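Local coordinates for glutathione S-transferase, N-terminal domain protein (Pseudomonas putida, PDB 4NAX), which binds one oxidized glutathione disulfide per subunit and probably acts as a transferase of the glutathione S-transferase superfamily, at residues R11-K16 with P60-L65; G31-I36 with M120-G125; P128-V133 with F186-N191. All coordinates share one frame; numbering follows the deposited sequence. Where two conformers were deposited one is given.

Interactions 2 and 3 are buried, interaction 2 close to the centre of the chain, and their centres lie about 10 Å apart. Both use helix 109-137, and both touch the bound glutathione disulfide and the second subunit. Interaction 1 is partly buried at the edge of the N-terminal domain, with its nearest atoms about 10 Å from those of interaction 2, and no other protein chain of the assembly reaches it. The chemistry follows the place. A water joins a lysine to a glutamate beside a pair of aromatic residues in interaction 1. A buried ammonium group reaches from one domain to the other in interaction 2, whereas aromatic and glycine packing between two helices of the C-terminal domain forms a wall of the ligand site in interaction 3.

Interaction 1: R11-K16 with P60-L65; sequences RKWPAK and PEFISL
In Lys12 the CG atom stands anti to the backbone N (chi1 -174°), while in Glu61 it is the carbonyl carbon that CG opposes (chi1 -65°), and these torsions set the courses of the two chains beyond CB. The CB contact itself comes from the backbones, whose Lys12 and Glu61 CA atoms are 6.4 Å apart with both CB atoms directed at the other segment. The side chains cross at about a right angle, and Lys12 CB lies 3.8 Å from Glu61 CB. Glu61 then bends at chi2 and Lys12 at its last torsion. Their charged atoms stay apart, Lys12 NZ lying 5.1 Å from Glu61 OE1, and a single water spans the gap: it accepts from Lys12 NZ at 3.0 Å and donates to Glu61 OE1 at 2.9 Å. Lys12 NZ also makes a long, weak ion pair with Asp56.

The second half of the contact is apolar. Lys12 CG rests 3.7 Å above one face of the neighbouring Trp13 indole, near its rim. The benzene side of that indole meets Phe62, with Trp13 CZ3 4.0 Å from Phe62 CB. Phe62 CB sits at the edge of the indole, near its plane, and Trp13 CZ3 at the edge of the phenyl ring. Within helix 60-65, Ser64 OG bonds back to Glu61 O at 2.7 Å.

Helix 9-12, which precedes the first strand, is thus laid against helix 60-65 of the thioredoxin-like N-terminal domain. Trp13 NE1 is anchored on Lys49 O of strand 45-49, both Trp13 and Phe62 press on Tyr24 of strand 21-25, and Phe62 also touches Ile71 and Ile9.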
loop_
_atom_site.group_PDB
_atom_site.type_symbol
_atom_site.label_atom_id
_atom_site.label_comp_id
_atom_site.label_asym_id
_atom_site.label_seq_id
_atom_site.Cartn_x
_atom_site.Cartn_y
_atom_site.Cartn_z
ATOM N N ARG A 11 -28.037 3.047 4.599
ATOM C CA ARG A 11 -29.329 3.059 3.918
ATOM C C ARG A 11 -29.407 1.897 2.937
ATOM O O ARG A 11 -30.458 1.286 2.754
ATOM C CB ARG A 11 -29.548 4.382 3.173
ATOM C CG ARG A 11 -29.718 5.572 4.095
ATOM C CD ARG A 11 -29.765 6.872 3.316
ATOM N NE ARG A 11 -29.293 7.990 4.130
ATOM C CZ ARG A 11 -28.869 9.159 3.651
ATOM N NH1 ARG A 11 -28.809 9.384 2.338
ATOM N NH2 ARG A 11 -28.482 10.111 4.495
ATOM N N LYS A 12 -28.271 1.586 2.319
ATOM C CA LYS A 12 -28.222 0.539 1.321
ATOM C C LYS A 12 -27.946 -0.843 1.919
ATOM O O LYS A 12 -28.470 -1.845 1.423
ATOM C CB LYS A 12 -27.218 0.923 0.235
ATOM C CG LYS A 12 -27.162 -0.022 -0.942
ATOM C CD LYS A 12 -26.346 0.607 -2.052
ATOM C CE LYS A 12 -26.207 -0.311 -3.248
ATOM N NZ LYS A 12 -27.472 -0.414 -4.014
ATOM N N TRP A 13 -27.152 -0.887 2.988
ATOM C CA TRP A 13 -26.908 -2.113 3.740
ATOM C C TRP A 13 -27.207 -1.865 5.221
ATOM O O TRP A 13 -26.310 -1.575 5.993
ATOM C CB TRP A 13 -25.468 -2.557 3.575
ATOM C CG TRP A 13 -25.106 -2.996 2.194
ATOM C CD1 TRP A 13 -25.281 -4.226 1.651
ATOM C CD2 TRP A 13 -24.515 -2.190 1.175
ATOM N NE1 TRP A 13 -24.828 -4.243 0.354
ATOM C CE2 TRP A 13 -24.340 -3.006 0.043
ATOM C CE3 TRP A 13 -24.080 -0.871 1.119
ATOM C CZ2 TRP A 13 -23.784 -2.533 -1.134
ATOM C CZ3 TRP A 13 -23.496 -0.414 -0.036
ATOM C CH2 TRP A 13 -23.359 -1.242 -1.156
ATOM N N PRO A 14 -28.492 -1.958 5.617
ATOM C CA PRO A 14 -28.816 -1.683 7.013
ATOM C C PRO A 14 -28.122 -2.626 7.986
ATOM O O PRO A 14 -27.925 -3.792 7.684
ATOM C CB PRO A 14 -30.336 -1.877 7.074
ATOM C CG PRO A 14 -30.811 -1.704 5.679
ATOM C CD PRO A 14 -29.689 -2.148 4.789
ATOM N N ALA A 15 -27.803 -2.109 9.164
ATOM C CA ALA A 15 -27.222 -2.893 10.221
ATOM C C ALA A 15 -28.316 -3.601 11.027
ATOM O O ALA A 15 -29.150 -2.949 11.657
ATOM C CB ALA A 15 -26.411 -1.998 11.140
ATOM N N LYS A 16 -28.313 -4.931 11.002
ATOM C CA LYS A 16 -29.119 -5.760 11.910
ATOM C C LYS A 16 -28.561 -5.741 13.328
ATOM O O LYS A 16 -29.299 -5.964 14.296
ATOM C CB LYS A 16 -29.197 -7.211 11.403
ATOM C CG LYS A 16 -29.775 -7.326 10.007
ATOM C CD LYS A 16 -30.093 -8.751 9.599
ATOM C CE LYS A 16 -31.051 -8.752 8.409
ATOM N NZ LYS A 16 -32.460 -8.425 8.772
ATOM N N PRO A 60 -23.849 5.775 -4.805
ATOM C CA PRO A 60 -23.540 6.938 -3.986
ATOM C C PRO A 60 -23.439 6.560 -2.505
ATOM O O PRO A 60 -22.620 7.106 -1.786
ATOM C CB PRO A 60 -24.697 7.933 -4.260
ATOM C CG PRO A 60 -25.595 7.271 -5.247
ATOM C CD PRO A 60 -25.038 5.948 -5.652
ATOM N N GLU A 61 -24.270 5.628 -2.072
ATOM C CA GLU A 61 -24.258 5.200 -0.678
ATOM C C GLU A 61 -22.921 4.518 -0.338
ATOM O O GLU A 61 -22.320 4.813 0.674
ATOM C CB GLU A 61 -25.429 4.256 -0.390
ATOM C CG GLU A 61 -26.804 4.907 -0.528
ATOM C CD GLU A 61 -27.405 4.819 -1.924
ATOM O OE1 GLU A 61 -26.688 4.511 -2.892
ATOM O OE2 GLU A 61 -28.617 5.075 -2.037
ATOM N N PHE A 62 -22.444 3.627 -1.199
ATOM C CA PHE A 62 -21.143 2.998 -0.952
ATOM C C PHE A 62 -19.991 4.009 -0.964
ATOM O O PHE A 62 -19.173 4.016 -0.050
ATOM C CB PHE A 62 -20.846 1.870 -1.950
ATOM C CG PHE A 62 -19.588 1.120 -1.629
ATOM C CD1 PHE A 62 -19.555 0.249 -0.574
ATOM C CD2 PHE A 62 -18.422 1.323 -2.345
ATOM C CE1 PHE A 62 -18.410 -0.428 -0.237
ATOM C CE2 PHE A 62 -17.263 0.665 -2.009
ATOM C CZ PHE A 62 -17.257 -0.226 -0.956
ATOM N N ILE A 63 -19.970 4.862 -1.994
ATOM C CA ILE A 63 -18.898 5.813 -2.174
ATOM C C ILE A 63 -18.854 6.833 -1.036
ATOM O O ILE A 63 -17.780 7.347 -0.708
ATOM C CB ILE A 63 -18.990 6.475 -3.563
ATOM C CG1 ILE A 63 -18.667 5.422 -4.634
ATOM C CG2 ILE A 63 -18.059 7.670 -3.715
ATOM C CD1 ILE A 63 -18.940 5.857 -6.047
ATOM N N SER A 64 -20.011 7.134 -0.433
ATOM C CA SER A 64 -20.066 8.084 0.683
ATOM C C SER A 64 -19.157 7.675 1.828
ATOM O O SER A 64 -18.698 8.521 2.592
ATOM C CB SER A 64 -21.492 8.286 1.196
ATOM O OG SER A 64 -22.014 7.163 1.887
ATOM N N LEU A 65 -18.907 6.377 1.962
ATOM C CA LEU A 65 -17.934 5.908 2.927
ATOM C C LEU A 65 -16.629 5.529 2.232
ATOM O O LEU A 65 -15.555 5.973 2.624
ATOM C CB LEU A 65 -18.491 4.738 3.707
ATOM C CG LEU A 65 -17.568 4.301 4.841
ATOM C CD1 LEU A 65 -18.346 3.775 6.011
ATOM C CD2 LEU A 65 -16.559 3.285 4.349
HETATM O O HOH W 1 -28.099 2.521 -4.460
#

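Interaction 2: G31-I36 with M120-G125. With GDS (oxidized glutathione disulfide), chain C.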
loop_
_atom_site.group_PDB
_atom_site.type_symbol
_atom_site.label_atom_id
_atom_site.label_comp_id
_atom_site.label_asym_id
_atom_site.label_seq_id
_atom_site.Cartn_x
_atom_site.Cartn_y
_atom_site.Cartn_z
ATOM N N GLY A 31 -10.751 -8.265 -0.112
ATOM C CA GLY A 31 -11.830 -8.406 0.846
ATOM C C GLY A 31 -11.521 -9.432 1.910
ATOM O O GLY A 31 -11.776 -9.213 3.094
ATOM N N VAL A 32 -10.966 -10.576 1.490
ATOM C CA VAL A 32 -10.741 -11.652 2.448
ATOM C C VAL A 32 -9.625 -11.331 3.441
ATOM O O VAL A 32 -9.573 -11.913 4.505
ATOM C CB VAL A 32 -10.518 -13.024 1.786
ATOM C CG1 VAL A 32 -11.682 -13.388 0.881
ATOM C CG2 VAL A 32 -9.187 -13.098 1.064
ATOM N N LYS A 33 -8.740 -10.384 3.131
ATOM C CA LYS A 33 -7.763 -9.969 4.139
ATOM C C LYS A 33 -8.542 -9.573 5.402
ATOM O O LYS A 33 -8.130 -9.900 6.515
ATOM C CB LYS A 33 -6.973 -8.753 3.671
ATOM C CG LYS A 33 -6.061 -8.949 2.481
ATOM C CD LYS A 33 -5.503 -7.602 2.062
ATOM C CE LYS A 33 -4.700 -7.613 0.772
ATOM N NZ LYS A 33 -4.311 -6.205 0.396
ATOM N N VAL A 34 -9.627 -8.806 5.224
ATOM C CA VAL A 34 -10.323 -8.222 6.339
ATOM C C VAL A 34 -11.228 -9.221 7.042
ATOM O O VAL A 34 -11.245 -9.277 8.292
ATOM C CB VAL A 34 -11.058 -6.950 5.918
ATOM C CG1 VAL A 34 -11.884 -6.394 7.071
ATOM C CG2 VAL A 34 -10.067 -5.909 5.421
ATOM N N SER A 35 -11.967 -10.029 6.274
ATOM C CA SER A 35 -12.750 -11.085 6.912
ATOM C C SER A 35 -11.854 -12.111 7.635
ATOM O O SER A 35 -12.173 -12.535 8.752
ATOM C CB SER A 35 -13.710 -11.739 5.933
ATOM O OG SER A 35 -12.995 -12.092 4.761
ATOM N N ILE A 36 -10.736 -12.492 7.028
ATOM C CA ILE A 36 -9.799 -13.367 7.707
ATOM C C ILE A 36 -9.338 -12.726 9.018
ATOM O O ILE A 36 -9.313 -13.374 10.070
ATOM C CB ILE A 36 -8.597 -13.733 6.818
ATOM C CG1 ILE A 36 -9.045 -14.649 5.687
ATOM C CG2 ILE A 36 -7.516 -14.411 7.653
ATOM C CD1 ILE A 36 -8.006 -14.853 4.618
ATOM N N MET A 120 3.362 -2.956 3.598
ATOM C CA MET A 120 3.497 -1.968 2.518
ATOM C C MET A 120 4.020 -2.612 1.221
ATOM O O MET A 120 3.571 -2.271 0.129
ATOM C CB MET A 120 4.452 -0.866 2.962
ATOM C CG MET A 120 3.887 0.038 4.046
ATOM S SD MET A 120 2.503 1.012 3.436
ATOM C CE MET A 120 2.062 1.833 4.972
ATOM N N PHE A 121 4.944 -3.559 1.343
ATOM C CA PHE A 121 5.436 -4.340 0.222
ATOM C C PHE A 121 4.252 -5.040 -0.470
ATOM O O PHE A 121 4.145 -5.074 -1.710
ATOM C CB PHE A 121 6.495 -5.332 0.717
ATOM C CG PHE A 121 6.849 -6.433 -0.247
ATOM C CD1 PHE A 121 7.822 -6.252 -1.208
ATOM C CD2 PHE A 121 6.225 -7.656 -0.156
ATOM C CE1 PHE A 121 8.172 -7.285 -2.060
ATOM C CE2 PHE A 121 6.564 -8.688 -1.015
ATOM C CZ PHE A 121 7.533 -8.494 -1.975
ATOM N N GLN A 122 3.348 -5.596 0.335
ATOM C CA GLN A 122 2.164 -6.223 -0.213
ATOM C C GLN A 122 1.299 -5.213 -0.952
ATOM O O GLN A 122 0.858 -5.437 -2.091
ATOM C CB GLN A 122 1.365 -6.928 0.891
ATOM C CG GLN A 122 0.206 -7.762 0.369
ATOM C CD GLN A 122 -0.999 -6.929 -0.036
ATOM O OE1 GLN A 122 -1.478 -6.116 0.743
ATOM N NE2 GLN A 122 -1.523 -7.153 -1.230
ATOM N N MET A 123 1.029 -4.093 -0.288
ATOM C CA MET A 123 0.071 -3.113 -0.804
ATOM C C MET A 123 0.552 -2.429 -2.069
ATOM O O MET A 123 -0.257 -2.084 -2.927
ATOM C CB MET A 123 -0.275 -2.091 0.277
ATOM C CG MET A 123 -1.173 -2.666 1.394
ATOM S SD MET A 123 -2.865 -3.022 0.921
ATOM C CE MET A 123 -3.488 -1.376 0.718
ATOM N N GLY A 124 1.869 -2.214 -2.187
ATOM C CA GLY A 124 2.437 -1.568 -3.367
ATOM C C GLY A 124 2.899 -2.512 -4.463
ATOM O O GLY A 124 2.890 -2.152 -5.660
ATOM N N GLY A 125 3.252 -3.740 -4.087
ATOM C CA GLY A 125 3.872 -4.690 -5.008
ATOM C C GLY A 125 2.969 -5.870 -5.298
ATOM O O GLY A 125 2.468 -6.034 -6.403
HETATM N N1 GDS C . -10.927 -2.130 -11.929
HETATM C CA1 GDS C . -10.210 -3.391 -11.748
HETATM C C1 GDS C . -9.421 -3.748 -12.988
HETATM O OE1 GDS C . -8.456 -4.537 -12.858
HETATM O OE2 GDS C . -9.734 -3.267 -14.100
HETATM C CB1 GDS C . -11.218 -4.504 -11.435
HETATM C CG1 GDS C . -10.598 -5.769 -10.826
HETATM C CD1 GDS C . -10.028 -5.500 -9.456
HETATM O O1 GDS C . -10.478 -4.610 -8.757
HETATM N N2 GDS C . -9.016 -6.280 -9.097
HETATM C CA2 GDS C . -8.393 -6.215 -7.790
HETATM C C2 GDS C . -6.950 -5.799 -7.897
HETATM O O2 GDS C . -6.242 -6.204 -8.812
HETATM C CB2 GDS C . -8.469 -7.582 -7.107
HETATM S SG2 GDS C . -10.114 -8.100 -6.634
HETATM N N3 GDS C . -6.483 -5.018 -6.926
HETATM C CA3 GDS C . -5.113 -4.531 -6.911
HETATM C C3 GDS C . -4.536 -4.331 -5.526
HETATM O OE3 GDS C . -3.596 -3.513 -5.433
HETATM O OE4 GDS C . -4.974 -5.033 -4.608
HETATM N N4 GDS C . -12.816 -3.329 -7.343
HETATM C CA4 GDS C . -14.018 -2.652 -7.779
HETATM C C4 GDS C . -13.813 -1.784 -8.989
HETATM O OE5 GDS C . -14.810 -1.176 -9.478
HETATM O OE6 GDS C . -12.661 -1.739 -9.492
HETATM C C5 GDS C . -12.584 -3.537 -6.053
HETATM O O5 GDS C . -13.353 -3.137 -5.186
HETATM C CA5 GDS C . -11.346 -4.329 -5.691
HETATM N N5 GDS C . -10.690 -3.729 -4.534
HETATM C CB5 GDS C . -11.772 -5.765 -5.385
HETATM S SG5 GDS C . -10.447 -6.846 -4.844
HETATM C CA6 GDS C . -7.080 -1.406 -2.146
HETATM C C6 GDS C . -7.205 -2.225 -0.897
HETATM O OE7 GDS C . -8.302 -2.209 -0.286
HETATM O OE8 GDS C . -6.200 -2.876 -0.527
HETATM N N6 GDS C . -5.691 -0.922 -2.280
HETATM C CB6 GDS C . -7.475 -2.242 -3.365
HETATM C CG6 GDS C . -8.952 -2.644 -3.316
HETATM C CD6 GDS C . -9.422 -3.310 -4.581
HETATM O O6 GDS C . -8.673 -3.480 -5.550
#
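Lys33 and Gln122 together span the distance between the two helices, Lys33 covering most of it: its side chain, extended beyond CG, brings the ammonium group up to Gln122 and Met123. The backbones are well separated, with 11.5 Å between the CA atoms of Lys33 and Gln122, and these two side chains approach from opposite directions. Gln122, bent at chi2 (-77°), sets its amide group against the end of the lysine, with Gln122 CD 3.4 Å from Lys33 NZ. The buried NZ is held by hydrogen bonds to Asn30 OD1 and Ser90 OG.

Met123 curls back on itself at chi2 and chi3, which places its sulfur beside the same ammonium group, Met123 SD to Lys33 NZ being 3.5 Å. Its methyl group continues onto the ligand, where Met123 CE lies 3.3 Å from OE8, a carboxylate oxygen in a glutamyl moiety of the glutathione disulfide. Lys33 NZ is 3.9 Å from that oxygen, near enough that its positive charge probably favours the carboxylate.

Gln122 also packs on Ala184, Ile185 and Trp188 of helix 180-193. With an alanine here the ammonium group would probably lose the polar amide beside it, and a gap would be likely to open against helix 180-193.

Helix 31-41 belongs to the thioredoxin-like domain and helix 109-137 to the all-helical part, so the contact bridges the interdomain cleft in which glutathione transferases hold glutathione.

Interaction 3: P128-V133 with F186-N191. With GDS (oxidized glutathione disulfide), chain C.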
loop_
_atom_site.group_PDB
_atom_site.type_symbol
_atom_site.label_atom_id
_atom_site.label_comp_id
_atom_site.label_asym_id
_atom_site.label_seq_id
_atom_site.Cartn_x
_atom_site.Cartn_y
_atom_site.Cartn_z
ATOM N N PRO A 128 -0.919 -4.941 -6.471
ATOM C CA PRO A 128 -1.035 -4.267 -7.767
ATOM C C PRO A 128 -0.476 -5.114 -8.903
ATOM O O PRO A 128 -1.075 -5.174 -9.971
ATOM C CB PRO A 128 -0.230 -2.971 -7.543
ATOM C CG PRO A 128 -0.448 -2.661 -6.088
ATOM C CD PRO A 128 -0.379 -4.034 -5.429
ATOM N N MET A 129 0.654 -5.785 -8.676
ATOM C CA MET A 129 1.302 -6.536 -9.753
ATOM C C MET A 129 0.624 -7.855 -10.037
ATOM O O MET A 129 0.415 -8.207 -11.204
ATOM C CB MET A 129 2.795 -6.681 -9.477
ATOM C CG MET A 129 3.491 -5.330 -9.374
ATOM S SD MET A 129 3.421 -4.375 -10.923
ATOM C CE MET A 129 2.269 -3.132 -10.514
ATOM N N PHE A 130 0.259 -8.606 -8.997
ATOM C CA PHE A 130 -0.459 -9.825 -9.241
ATOM C C PHE A 130 -1.791 -9.525 -9.935
ATOM O O PHE A 130 -2.244 -10.265 -10.810
ATOM C CB PHE A 130 -0.714 -10.643 -7.955
ATOM C CG PHE A 130 0.496 -11.297 -7.327
ATOM C CD1 PHE A 130 1.793 -11.066 -7.724
ATOM C CD2 PHE A 130 0.280 -12.150 -6.242
ATOM C CE1 PHE A 130 2.853 -11.679 -7.070
ATOM C CE2 PHE A 130 1.327 -12.744 -5.586
ATOM C CZ PHE A 130 2.620 -12.512 -6.002
ATOM N N GLY A 131 -2.427 -8.425 -9.546
ATOM C CA GLY A 131 -3.671 -8.044 -10.180
ATOM C C GLY A 131 -3.516 -7.801 -11.674
ATOM O O GLY A 131 -4.428 -8.098 -12.444
ATOM N N GLN A 132 -2.369 -7.271 -12.106
ATOM C CA GLN A 132 -2.142 -7.073 -13.532
ATOM C C GLN A 132 -1.930 -8.396 -14.261
ATOM O O GLN A 132 -2.320 -8.520 -15.420
ATOM C CB GLN A 132 -0.982 -6.119 -13.818
ATOM C CG GLN A 132 -1.055 -4.753 -13.140
ATOM C CD GLN A 132 -2.451 -4.206 -13.076
ATOM O OE1 GLN A 132 -3.086 -3.960 -14.103
ATOM N NE2 GLN A 132 -2.945 -4.011 -11.872
ATOM N N VAL A 133 -1.318 -9.383 -13.604
ATOM C CA VAL A 133 -1.252 -10.721 -14.190
ATOM C C VAL A 133 -2.678 -11.243 -14.411
ATOM O O VAL A 133 -2.973 -11.830 -15.450
ATOM C CB VAL A 133 -0.436 -11.700 -13.343
ATOM C CG1 VAL A 133 -0.520 -13.117 -13.906
ATOM C CG2 VAL A 133 1.020 -11.230 -13.306
ATOM N N PHE A 186 -0.828 -13.690 1.670
ATOM C CA PHE A 186 -1.135 -15.033 1.195
ATOM C C PHE A 186 -2.462 -15.190 0.435
ATOM O O PHE A 186 -2.512 -16.000 -0.478
ATOM C CB PHE A 186 -0.894 -16.076 2.315
ATOM C CG PHE A 186 0.578 -16.174 2.620
ATOM C CD1 PHE A 186 1.429 -16.785 1.715
ATOM C CD2 PHE A 186 1.125 -15.572 3.734
ATOM C CE1 PHE A 186 2.804 -16.773 1.910
ATOM C CE2 PHE A 186 2.489 -15.560 3.954
ATOM C CZ PHE A 186 3.324 -16.165 3.039
ATOM N N PRO A 187 -3.497 -14.381 0.739
ATOM C CA PRO A 187 -4.676 -14.445 -0.151
ATOM C C PRO A 187 -4.354 -14.067 -1.576
ATOM O O PRO A 187 -5.010 -14.549 -2.521
ATOM C CB PRO A 187 -5.661 -13.458 0.486
ATOM C CG PRO A 187 -5.275 -13.470 1.955
ATOM C CD PRO A 187 -3.758 -13.505 1.900
ATOM N N TRP A 188 -3.389 -13.167 -1.756
ATOM C CA TRP A 188 -2.976 -12.782 -3.106
ATOM C C TRP A 188 -2.161 -13.871 -3.803
ATOM O O TRP A 188 -2.313 -14.082 -5.004
ATOM C CB TRP A 188 -2.226 -11.451 -3.087
ATOM C CG TRP A 188 -3.134 -10.301 -3.380
ATOM C CD1 TRP A 188 -3.584 -9.333 -2.529
ATOM C CD2 TRP A 188 -3.711 -10.024 -4.652
ATOM N NE1 TRP A 188 -4.393 -8.444 -3.220
ATOM C CE2 TRP A 188 -4.473 -8.851 -4.529
ATOM C CE3 TRP A 188 -3.650 -10.664 -5.896
ATOM C CZ2 TRP A 188 -5.149 -8.293 -5.595
ATOM C CZ3 TRP A 188 -4.341 -10.124 -6.947
ATOM C CH2 TRP A 188 -5.078 -8.936 -6.799
ATOM N N VAL A 189 -1.273 -14.531 -3.061
ATOM C CA VAL A 189 -0.553 -15.664 -3.621
ATOM C C VAL A 189 -1.562 -16.740 -4.069
ATOM O O VAL A 189 -1.478 -17.267 -5.197
ATOM C CB VAL A 189 0.482 -16.232 -2.632
ATOM C CG1 VAL A 189 1.186 -17.436 -3.238
ATOM C CG2 VAL A 189 1.525 -15.195 -2.206
ATOM N N ARG A 190 -2.525 -17.052 -3.198
ATOM C CA ARG A 190 -3.586 -17.995 -3.565
ATOM C C ARG A 190 -4.309 -17.554 -4.842
ATOM O O ARG A 190 -4.534 -18.359 -5.754
ATOM C CB ARG A 190 -4.594 -18.128 -2.431
ATOM C CG ARG A 190 -5.793 -18.991 -2.785
ATOM C CD ARG A 190 -6.791 -19.075 -1.650
ATOM N NE ARG A 190 -8.009 -19.771 -2.034
ATOM C CZ ARG A 190 -9.145 -19.188 -2.416
ATOM N NH1 ARG A 190 -9.283 -17.871 -2.448
ATOM N NH2 ARG A 190 -10.170 -19.943 -2.750
ATOM N N ASN A 191 -4.687 -16.286 -4.914
ATOM C CA ASN A 191 -5.441 -15.817 -6.064
ATOM C C ASN A 191 -4.663 -15.962 -7.369
ATOM O O ASN A 191 -5.236 -16.312 -8.406
ATOM C CB ASN A 191 -5.865 -14.362 -5.876
ATOM C CG ASN A 191 -7.151 -14.044 -6.596
ATOM O OD1 ASN A 191 -8.144 -14.734 -6.410
ATOM N ND2 ASN A 191 -7.147 -12.996 -7.392
HETATM N N1 GDS C . -10.927 -2.130 -11.929
HETATM C CA1 GDS C . -10.210 -3.391 -11.748
HETATM C C1 GDS C . -9.421 -3.748 -12.988
HETATM O OE1 GDS C . -8.456 -4.537 -12.858
HETATM O OE2 GDS C . -9.734 -3.267 -14.100
HETATM C CB1 GDS C . -11.218 -4.504 -11.435
HETATM C CG1 GDS C . -10.598 -5.769 -10.826
HETATM C CD1 GDS C . -10.028 -5.500 -9.456
HETATM O O1 GDS C . -10.478 -4.610 -8.757
HETATM N N2 GDS C . -9.016 -6.280 -9.097
HETATM C CA2 GDS C . -8.393 -6.215 -7.790
HETATM C C2 GDS C . -6.950 -5.799 -7.897
HETATM O O2 GDS C . -6.242 -6.204 -8.812
HETATM C CB2 GDS C . -8.469 -7.582 -7.107
HETATM S SG2 GDS C . -10.114 -8.100 -6.634
HETATM N N3 GDS C . -6.483 -5.018 -6.926
HETATM C CA3 GDS C . -5.113 -4.531 -6.911
HETATM C C3 GDS C . -4.536 -4.331 -5.526
HETATM O OE3 GDS C . -3.596 -3.513 -5.433
HETATM O OE4 GDS C . -4.974 -5.033 -4.608
HETATM N N4 GDS C . -12.816 -3.329 -7.343
HETATM C CA4 GDS C . -14.018 -2.652 -7.779
HETATM C C4 GDS C . -13.813 -1.784 -8.989
HETATM O OE5 GDS C . -14.810 -1.176 -9.478
HETATM O OE6 GDS C . -12.661 -1.739 -9.492
HETATM C C5 GDS C . -12.584 -3.537 -6.053
HETATM O O5 GDS C . -13.353 -3.137 -5.186
HETATM C CA5 GDS C . -11.346 -4.329 -5.691
HETATM N N5 GDS C . -10.690 -3.729 -4.534
HETATM C CB5 GDS C . -11.772 -5.765 -5.385
HETATM S SG5 GDS C . -10.447 -6.846 -4.844
HETATM C CA6 GDS C . -7.080 -1.406 -2.146
HETATM C C6 GDS C . -7.205 -2.225 -0.897
HETATM O OE7 GDS C . -8.302 -2.209 -0.286
HETATM O OE8 GDS C . -6.200 -2.876 -0.527
HETATM N N6 GDS C . -5.691 -0.922 -2.280
HETATM C CB6 GDS C . -7.475 -2.242 -3.365
HETATM C CG6 GDS C . -8.952 -2.644 -3.316
HETATM C CD6 GDS C . -9.422 -3.310 -4.581
HETATM O O6 GDS C . -8.673 -3.480 -5.550
#
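Helices 128-133 and 186-191 run nearly parallel, their axes 10.2 Å apart and inclined by 16°, with Phe130 facing Trp188 at the nearest point of the two backbones. In Phe130, CG anti to the carbonyl carbon (chi1 -70°) carries the ring to helix 186-191, and chi2 near 9° turns its CD2-CE2 edge to that helix: Phe130 CD2 meets Trp188 O at 3.5 Å, and Phe130 CE2 lies 4.0 Å from Val189 CA. The indole of Trp188 reaches back to the backbone of 128-133, where Trp188 CE3 touches Phe130 CB at 3.6 Å and Trp188 CZ3 lies 3.6 Å from Gly131 N.

Both helices belong to the all-helical C-terminal domain of the glutathione transferase fold, and here they form one wall of the glutathione site. Trp188 CZ2 comes within 3.4 Å of ligand OE4, in a glycine carboxylate, while the indole NE1 is hydrogen-bonded to Asn30. Gly131 CA sits 3.4 Å from ligand O2; the absence of a CB fits this closeness, since a CB here would probably come too near the oxygen.

Gln132 folds back to donate from NE2 to Pro128 O (2.9 Å), in the carbonyl plane, and its OE1 is hydrogen-bonded to Tyr153 and Arg152 of the second subunit.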